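Side-chain contacts in cytochrome P450 CYP260B1 (Sorangium cellulosum, PDB 5HIW), which belongs to the cytochrome P450 family and carries haem (protoporphyrin IX containing iron) within a largely helical fold: residues 50-55 and 276-281; 109-114 and 125-130. All coordinates share one frame; numbering follows the deposited sequence.

Interaction 1: residues 50-55 and 276-281; sequences AVLRDS and AGIVRF. With HEM (protoporphyrin IX containing Fe), chain B.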
loop_
_atom_site.group_PDB
_atom_site.type_symbol
_atom_site.label_atom_id
_atom_site.label_comp_id
_atom_site.label_asym_id
_atom_site.label_seq_id
_atom_site.Cartn_x
_atom_site.Cartn_y
_atom_site.Cartn_z
ATOM N N ALA A 50 -4.553 -20.143 -0.196
ATOM C CA ALA A 50 -5.149 -21.043 -1.220
ATOM C C ALA A 50 -5.895 -20.301 -2.332
ATOM O O ALA A 50 -5.759 -20.621 -3.541
ATOM C CB ALA A 50 -6.069 -22.067 -0.511
ATOM N N VAL A 51 -6.745 -19.320 -1.966
ATOM C CA VAL A 51 -7.441 -18.525 -2.963
ATOM C C VAL A 51 -6.432 -17.818 -3.828
ATOM O O VAL A 51 -6.602 -17.789 -5.056
ATOM C CB VAL A 51 -8.386 -17.457 -2.366
ATOM C CG1 VAL A 51 -8.905 -16.531 -3.447
ATOM C CG2 VAL A 51 -9.561 -18.159 -1.670
ATOM N N LEU A 52 -5.460 -17.146 -3.188
ATOM C CA LEU A 52 -4.454 -16.398 -3.996
ATOM C C LEU A 52 -3.646 -17.323 -4.963
ATOM O O LEU A 52 -3.274 -16.887 -6.054
ATOM C CB LEU A 52 -3.492 -15.656 -3.062
ATOM C CG LEU A 52 -4.100 -14.459 -2.290
ATOM C CD1 LEU A 52 -3.057 -13.994 -1.276
ATOM C CD2 LEU A 52 -4.607 -13.366 -3.253
ATOM N N ARG A 53 -3.370 -18.553 -4.547
ATOM C CA ARG A 53 -2.708 -19.541 -5.398
ATOM C C ARG A 53 -3.536 -19.932 -6.645
ATOM O O ARG A 53 -2.989 -20.115 -7.699
ATOM C CB ARG A 53 -2.361 -20.805 -4.583
ATOM C CG ARG A 53 -1.592 -21.859 -5.350
ATOM C CD ARG A 53 -1.062 -22.983 -4.457
ATOM N NE ARG A 53 0.252 -23.446 -4.923
ATOM C CZ ARG A 53 1.422 -22.831 -4.688
ATOM N NH1 ARG A 53 1.498 -21.703 -3.976
ATOM N NH2 ARG A 53 2.537 -23.348 -5.176
ATOM N N ASP A 54 -4.849 -20.070 -6.533
ATOM C CA ASP A 54 -5.662 -20.513 -7.651
ATOM C C ASP A 54 -6.226 -19.312 -8.405
ATOM O O ASP A 54 -7.399 -18.895 -8.201
ATOM C CB ASP A 54 -6.795 -21.405 -7.114
ATOM C CG ASP A 54 -7.613 -22.067 -8.214
ATOM O OD1 ASP A 54 -7.491 -21.722 -9.396
ATOM O OD2 ASP A 54 -8.430 -22.923 -7.864
ATOM N N SER A 55 -5.429 -18.738 -9.275
ATOM C CA SER A 55 -5.886 -17.572 -9.994
ATOM C C SER A 55 -6.937 -17.839 -11.088
ATOM O O SER A 55 -7.556 -16.884 -11.569
ATOM C CB SER A 55 -4.691 -16.824 -10.611
ATOM O OG SER A 55 -3.933 -17.684 -11.469
ATOM N N ALA A 276 -5.833 -3.863 4.443
ATOM C CA ALA A 276 -6.875 -4.724 5.032
ATOM C C ALA A 276 -7.321 -5.907 4.184
ATOM O O ALA A 276 -7.680 -6.934 4.723
ATOM C CB ALA A 276 -8.100 -3.940 5.398
ATOM N N GLY A 277 -7.342 -5.758 2.883
ATOM C CA GLY A 277 -7.908 -6.805 2.069
ATOM C C GLY A 277 -7.872 -6.490 0.604
ATOM O O GLY A 277 -7.521 -5.345 0.166
ATOM N N ILE A 278 -8.155 -7.539 -0.160
ATOM C CA ILE A 278 -8.239 -7.470 -1.587
ATOM C C ILE A 278 -9.380 -8.358 -2.035
ATOM O O ILE A 278 -9.861 -9.249 -1.272
ATOM C CB ILE A 278 -6.950 -7.912 -2.301
ATOM C CG1 ILE A 278 -6.485 -9.215 -1.742
ATOM C CG2 ILE A 278 -5.900 -6.827 -2.222
ATOM C CD1 ILE A 278 -5.168 -9.687 -2.299
ATOM N N VAL A 279 -9.775 -8.154 -3.286
ATOM C CA VAL A 279 -10.956 -8.747 -3.776
ATOM C C VAL A 279 -10.639 -9.704 -4.964
ATOM O O VAL A 279 -9.704 -9.457 -5.728
ATOM C CB VAL A 279 -11.897 -7.634 -4.263
ATOM C CG1 VAL A 279 -13.086 -8.268 -4.920
ATOM C CG2 VAL A 279 -12.286 -6.717 -3.074
ATOM N N ARG A 280 -11.375 -10.818 -5.028
ATOM C CA ARG A 280 -11.370 -11.786 -6.167
ATOM C C ARG A 280 -12.792 -12.081 -6.680
ATOM O O ARG A 280 -13.785 -11.839 -5.959
ATOM C CB ARG A 280 -10.690 -13.066 -5.717
ATOM C CG ARG A 280 -9.196 -12.911 -5.318
ATOM C CD ARG A 280 -8.378 -12.689 -6.587
ATOM N NE ARG A 280 -6.937 -12.608 -6.462
ATOM C CZ ARG A 280 -6.226 -11.490 -6.220
ATOM N NH1 ARG A 280 -4.916 -11.547 -6.167
ATOM N NH2 ARG A 280 -6.846 -10.349 -5.958
ATOM N N PHE A 281 -12.846 -12.571 -7.913
ATOM C CA PHE A 281 -14.074 -12.882 -8.675
ATOM C C PHE A 281 -14.109 -14.387 -8.833
ATOM O O PHE A 281 -13.120 -14.993 -9.237
ATOM C CB PHE A 281 -14.088 -12.205 -10.018
ATOM C CG PHE A 281 -15.344 -12.535 -10.826
ATOM C CD1 PHE A 281 -15.394 -13.702 -11.602
ATOM C CD2 PHE A 281 -16.498 -11.767 -10.690
ATOM C CE1 PHE A 281 -16.547 -14.067 -12.291
ATOM C CE2 PHE A 281 -17.656 -12.105 -11.415
ATOM C CZ PHE A 281 -17.680 -13.260 -12.190
HETATM C CHA HEM B . -0.253 -5.205 -6.132
HETATM C CHB HEM B . -0.147 -3.685 -1.514
HETATM C CHC HEM B . 3.055 -0.311 -2.696
HETATM C CHD HEM B . 2.157 -1.232 -7.311
HETATM C C1A HEM B . -0.456 -5.146 -4.782
HETATM C C2A HEM B . -1.262 -6.034 -4.019
HETATM C C3A HEM B . -1.203 -5.631 -2.711
HETATM C C4A HEM B . -0.449 -4.413 -2.685
HETATM C CMA HEM B . -1.939 -6.289 -1.526
HETATM C CAA HEM B . -1.936 -7.301 -4.534
HETATM C CBA HEM B . -3.252 -6.939 -5.244
HETATM C CGA HEM B . -4.087 -8.135 -5.541
HETATM O O1A HEM B . -3.575 -9.301 -5.483
HETATM O O2A HEM B . -5.331 -8.000 -5.657
HETATM C C1B HEM B . 0.673 -2.626 -1.437
HETATM C C2B HEM B . 1.049 -2.035 -0.181
HETATM C C3B HEM B . 1.981 -1.078 -0.531
HETATM C C4B HEM B . 2.132 -1.075 -1.988
HETATM C CMB HEM B . 0.540 -2.300 1.247
HETATM C CAB HEM B . 2.569 -0.212 0.461
HETATM C CBB HEM B . 3.207 0.901 0.322
HETATM C C1C HEM B . 3.103 -0.264 -4.089
HETATM C C2C HEM B . 3.978 0.625 -4.791
HETATM C C3C HEM B . 3.706 0.360 -6.104
HETATM C C4C HEM B . 2.670 -0.618 -6.189
HETATM C CMC HEM B . 4.903 1.562 -4.051
HETATM C CAC HEM B . 4.330 0.963 -7.297
HETATM C CBC HEM B . 5.579 1.405 -7.257
HETATM C C1D HEM B . 1.423 -2.412 -7.312
HETATM C C2D HEM B . 1.050 -3.036 -8.609
HETATM C C3D HEM B . 0.374 -4.134 -8.294
HETATM C C4D HEM B . 0.370 -4.190 -6.824
HETATM C CMD HEM B . 1.290 -2.497 -10.007
HETATM C CAD HEM B . -0.188 -5.208 -9.241
HETATM C CBD HEM B . 0.860 -6.295 -9.389
HETATM C CGD HEM B . 0.428 -7.415 -10.346
HETATM O O1D HEM B . -0.791 -7.640 -10.620
HETATM O O2D HEM B . 1.299 -8.175 -10.888
HETATM N NA HEM B . 0.056 -4.159 -3.912
HETATM N NB HEM B . 1.432 -2.114 -2.433
HETATM N NC HEM B . 2.386 -1.031 -4.897
HETATM N ND HEM B . 0.970 -3.135 -6.260
HETATM FE FE HEM B . 1.224 -2.658 -4.394
HETATM O O HOH W 1 -6.646 -15.614 -6.615
HETATM O O HOH W 2 -4.156 -14.485 -7.750
HETATM O O HOH W 3 -0.634 -1.321 -4.561
#

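Interaction 2: residues 109-114 and 125-130; sequences RRVVER and DDFAIS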
loop_
_atom_site.group_PDB
_atom_site.type_symbol
_atom_site.label_atom_id
_atom_site.label_comp_id
_atom_site.label_asym_id
_atom_site.label_seq_id
_atom_site.Cartn_x
_atom_site.Cartn_y
_atom_site.Cartn_z
ATOM N N ARG A 109 14.936 14.268 2.841
ATOM C CA ARG A 109 15.649 15.375 3.508
ATOM C C ARG A 109 14.830 16.653 3.552
ATOM O O ARG A 109 14.847 17.313 4.558
ATOM C CB ARG A 109 17.001 15.719 2.848
ATOM C CG ARG A 109 18.096 14.810 3.396
ATOM C CD ARG A 109 19.486 15.149 2.899
ATOM N NE ARG A 109 20.305 13.946 3.013
ATOM C CZ ARG A 109 20.667 13.402 4.173
ATOM N NH1 ARG A 109 20.361 13.946 5.349
ATOM N NH2 ARG A 109 21.381 12.308 4.162
ATOM N N ARG A 110 14.143 16.969 2.466
ATOM C CA ARG A 110 13.341 18.189 2.360
ATOM C C ARG A 110 12.149 18.075 3.347
ATOM O O ARG A 110 11.793 19.015 4.072
ATOM C CB ARG A 110 12.880 18.337 0.903
ATOM C CG ARG A 110 12.063 19.585 0.527
ATOM C CD ARG A 110 11.681 19.620 -0.972
ATOM N NE ARG A 110 12.592 18.850 -1.850
ATOM C CZ ARG A 110 12.211 17.836 -2.641
ATOM N NH1 ARG A 110 10.930 17.480 -2.713
ATOM N NH2 ARG A 110 13.110 17.178 -3.368
ATOM N N VAL A 111 11.524 16.914 3.350
ATOM C CA VAL A 111 10.344 16.668 4.183
ATOM C C VAL A 111 10.714 16.817 5.658
ATOM O O VAL A 111 10.014 17.491 6.448
ATOM C CB VAL A 111 9.711 15.282 3.841
ATOM C CG1 VAL A 111 8.689 14.894 4.896
ATOM C CG2 VAL A 111 9.047 15.289 2.506
ATOM N N VAL A 112 11.841 16.235 6.062
ATOM C CA VAL A 112 12.265 16.228 7.428
ATOM C C VAL A 112 12.723 17.647 7.853
ATOM O O VAL A 112 12.395 18.111 8.957
ATOM C CB VAL A 112 13.412 15.236 7.622
ATOM C CG1 VAL A 112 14.126 15.470 8.937
ATOM C CG2 VAL A 112 12.886 13.804 7.556
ATOM N N GLU A 113 13.446 18.331 6.949
ATOM C CA GLU A 113 13.917 19.709 7.147
ATOM C C GLU A 113 12.775 20.634 7.561
ATOM O O GLU A 113 12.943 21.517 8.424
ATOM C CB GLU A 113 14.569 20.255 5.859
ATOM C CG GLU A 113 14.960 21.735 5.898
ATOM C CD GLU A 113 16.021 21.980 6.936
ATOM O OE1 GLU A 113 16.854 21.070 7.052
ATOM O OE2 GLU A 113 16.024 23.030 7.633
ATOM N N ARG A 114 11.609 20.444 6.944
ATOM C CA ARG A 114 10.449 21.281 7.241
ATOM C C ARG A 114 10.039 21.156 8.678
ATOM O O ARG A 114 9.370 22.050 9.161
ATOM C CB ARG A 114 9.223 20.980 6.377
ATOM C CG ARG A 114 9.357 21.314 4.880
ATOM C CD ARG A 114 8.232 20.717 4.016
ATOM N NE ARG A 114 8.608 20.809 2.602
ATOM C CZ ARG A 114 8.379 19.888 1.649
ATOM N NH1 ARG A 114 7.678 18.764 1.876
ATOM N NH2 ARG A 114 8.824 20.144 0.419
ATOM N N ASP A 125 -0.091 13.944 8.110
ATOM C CA ASP A 125 -0.040 15.066 7.172
ATOM C C ASP A 125 1.378 15.497 6.859
ATOM O O ASP A 125 1.687 15.830 5.689
ATOM C CB ASP A 125 -0.802 16.260 7.788
ATOM C CG ASP A 125 -2.318 16.125 7.745
ATOM O OD1 ASP A 125 -2.897 15.221 7.111
ATOM O OD2 ASP A 125 -2.987 16.970 8.378
ATOM N N ASP A 126 2.253 15.556 7.886
ATOM C CA ASP A 126 3.588 16.177 7.819
ATOM C C ASP A 126 4.737 15.243 7.321
ATOM O O ASP A 126 5.869 15.687 7.146
ATOM C CB ASP A 126 3.981 16.732 9.265
ATOM C CG ASP A 126 3.063 17.960 9.755
ATOM O OD1 ASP A 126 2.456 18.560 8.868
ATOM O OD2 ASP A 126 2.897 18.226 10.988
ATOM N N PHE A 127 4.473 13.949 7.196
ATOM C CA PHE A 127 5.456 12.966 6.756
ATOM C C PHE A 127 4.814 11.914 5.846
ATOM O O PHE A 127 5.294 11.726 4.715
ATOM C CB PHE A 127 6.102 12.310 7.953
ATOM C CG PHE A 127 7.175 11.319 7.606
ATOM C CD1 PHE A 127 8.442 11.725 7.356
ATOM C CD2 PHE A 127 6.848 9.963 7.459
ATOM C CE1 PHE A 127 9.446 10.802 7.095
ATOM C CE2 PHE A 127 7.828 9.043 7.170
ATOM C CZ PHE A 127 9.122 9.476 6.972
ATOM N N ALA A 128 3.808 11.172 6.329
ATOM C CA ALA A 128 3.297 10.024 5.596
ATOM C C ALA A 128 2.703 10.454 4.249
ATOM O O ALA A 128 2.826 9.746 3.256
ATOM C CB ALA A 128 2.312 9.210 6.394
ATOM N N ILE A 129 2.091 11.617 4.200
ATOM C CA ILE A 129 1.521 12.107 2.963
ATOM C C ILE A 129 2.676 12.754 2.141
ATOM O O ILE A 129 2.708 12.641 0.948
ATOM C CB ILE A 129 0.411 13.228 3.245
ATOM C CG1 ILE A 129 -0.915 12.659 3.743
ATOM C CG2 ILE A 129 0.145 14.047 2.003
ATOM C CD1 ILE A 129 -1.616 11.772 2.778
ATOM N N SER A 130 3.452 13.564 2.801
ATOM C CA SER A 130 4.503 14.450 2.189
ATOM C C SER A 130 5.520 13.673 1.394
ATOM O O SER A 130 5.990 14.087 0.280
ATOM C CB SER A 130 5.339 15.115 3.284
ATOM O OG SER A 130 4.573 15.995 3.986
HETATM O O HOH W 4 7.250 17.864 6.610
HETATM O O HOH W 5 6.492 16.607 -0.105
HETATM O O HOH W 6 6.050 18.132 4.407
#

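Interaction 1: residues 50-55 and 276-281
The guanidinium of Arg-280 has the methyl CD2 of Leu-52 over one face, 3.4 Å from NH1, while polar partners gather at its edge. There the haem propionate and water 1 lie in its plane: NH1 donates to HEM O1A at 2.7 Å and NH2 to HEM O2A at 2.8 Å, both at N-H...O angles of 173°, a nearly straight hydrogen bond from each terminal nitrogen to one propionate oxygen. NH2 has a second task, reaching Val-279 O at 3.0 Å from above the carbonyl plane (44° out of it), which helps fix the rotation of the group. A bend at chi2 (-72°) gives the chain the course on which NH2 meets both Val-279 O and the propionate. The setting is the cytochrome P450 haem pocket, where strand 277-282 of the mixed sheet supplies Arg-280 and Ile-278 and helix 45-53 packs against that strand. Leu-52 crosses Ile-278 at about a right angle, Leu-52 CD2 to Ile-278 CD1 3.8 Å, and Ile-278 CD1 in turn lies 3.6 Å from HEM O1A. At the remaining nitrogen, NE, water 1 accepts a bond and donates another to Val-51 O at 2.7 Å, tying helix backbone to arginine.

Interaction 2: residues 109-114 and 125-130
Water 4 joins the backbones of Val-111 and Asp-126, donating to Asp-126 O at 2.6 Å and to Val-111 O at 2.8 Å, so one molecule serves carbonyls from both segments. The direct contact beside it is mostly apolar and centred on Val-111. Both of its methyls reach the CB of Ser-130, CG1 at 3.7 Å and CG2 at 3.8 Å, so the valine straddles that carbon. CG1 stands anti to the backbone N (chi1 168°), which also brings it 3.7 Å from Asp-126 O and 4.0 Å from Phe-127 CD1, where it approaches the ring obliquely. Phe-127 continues inward to Leu-237 and Leu-241 of helix 232-245 and to Val-352 of helix 341-358. In P450 nomenclature helix 93-113 is helix D, the helical region from 123 to 140 is helix E, and both pack with helices 232-245 and 341-358 in the four-helix core of the fold. The side-chain carboxylate of Asp-126 looks elsewhere, its OD2 bonded to Glu-122 N. On the outer side, Arg-114 NH1 donates to water 6 at 3.1 Å and to water 5 at 3.2 Å, both in the guanidinium plane. Water 6 is shared with Ser-130 OG, and water 5 donates to Ser-130 O. The polar groups therefore meet through water, while the valine methyls meet carbon and also the carbonyl oxygen of Asp-126; direct methyl packing plus three bridging waters implies a joint probably more adaptable than direct polar bonds would make.

How the interactions relate
The two contacts lie on opposite sides of the chain's centre, 35 Å apart between centres and about 16 Å between nearest atoms, and share no helix or strand. Both segments of interaction 2 fall between those of interaction 1 in sequence. Interaction 1 brings helix 45-53 against strand 277-282, closing a long and mostly helical excursion of 220 residues; interaction 2 bridges only ten, joining successive helices. Only interaction 1 of the two touches the haem, through a propionate; interaction 2 lies in the helical core, where the side chain of Phe-127 is about 12 Å from the haem. Together they sample the sheet-rich and helix-rich regions of the P450 fold.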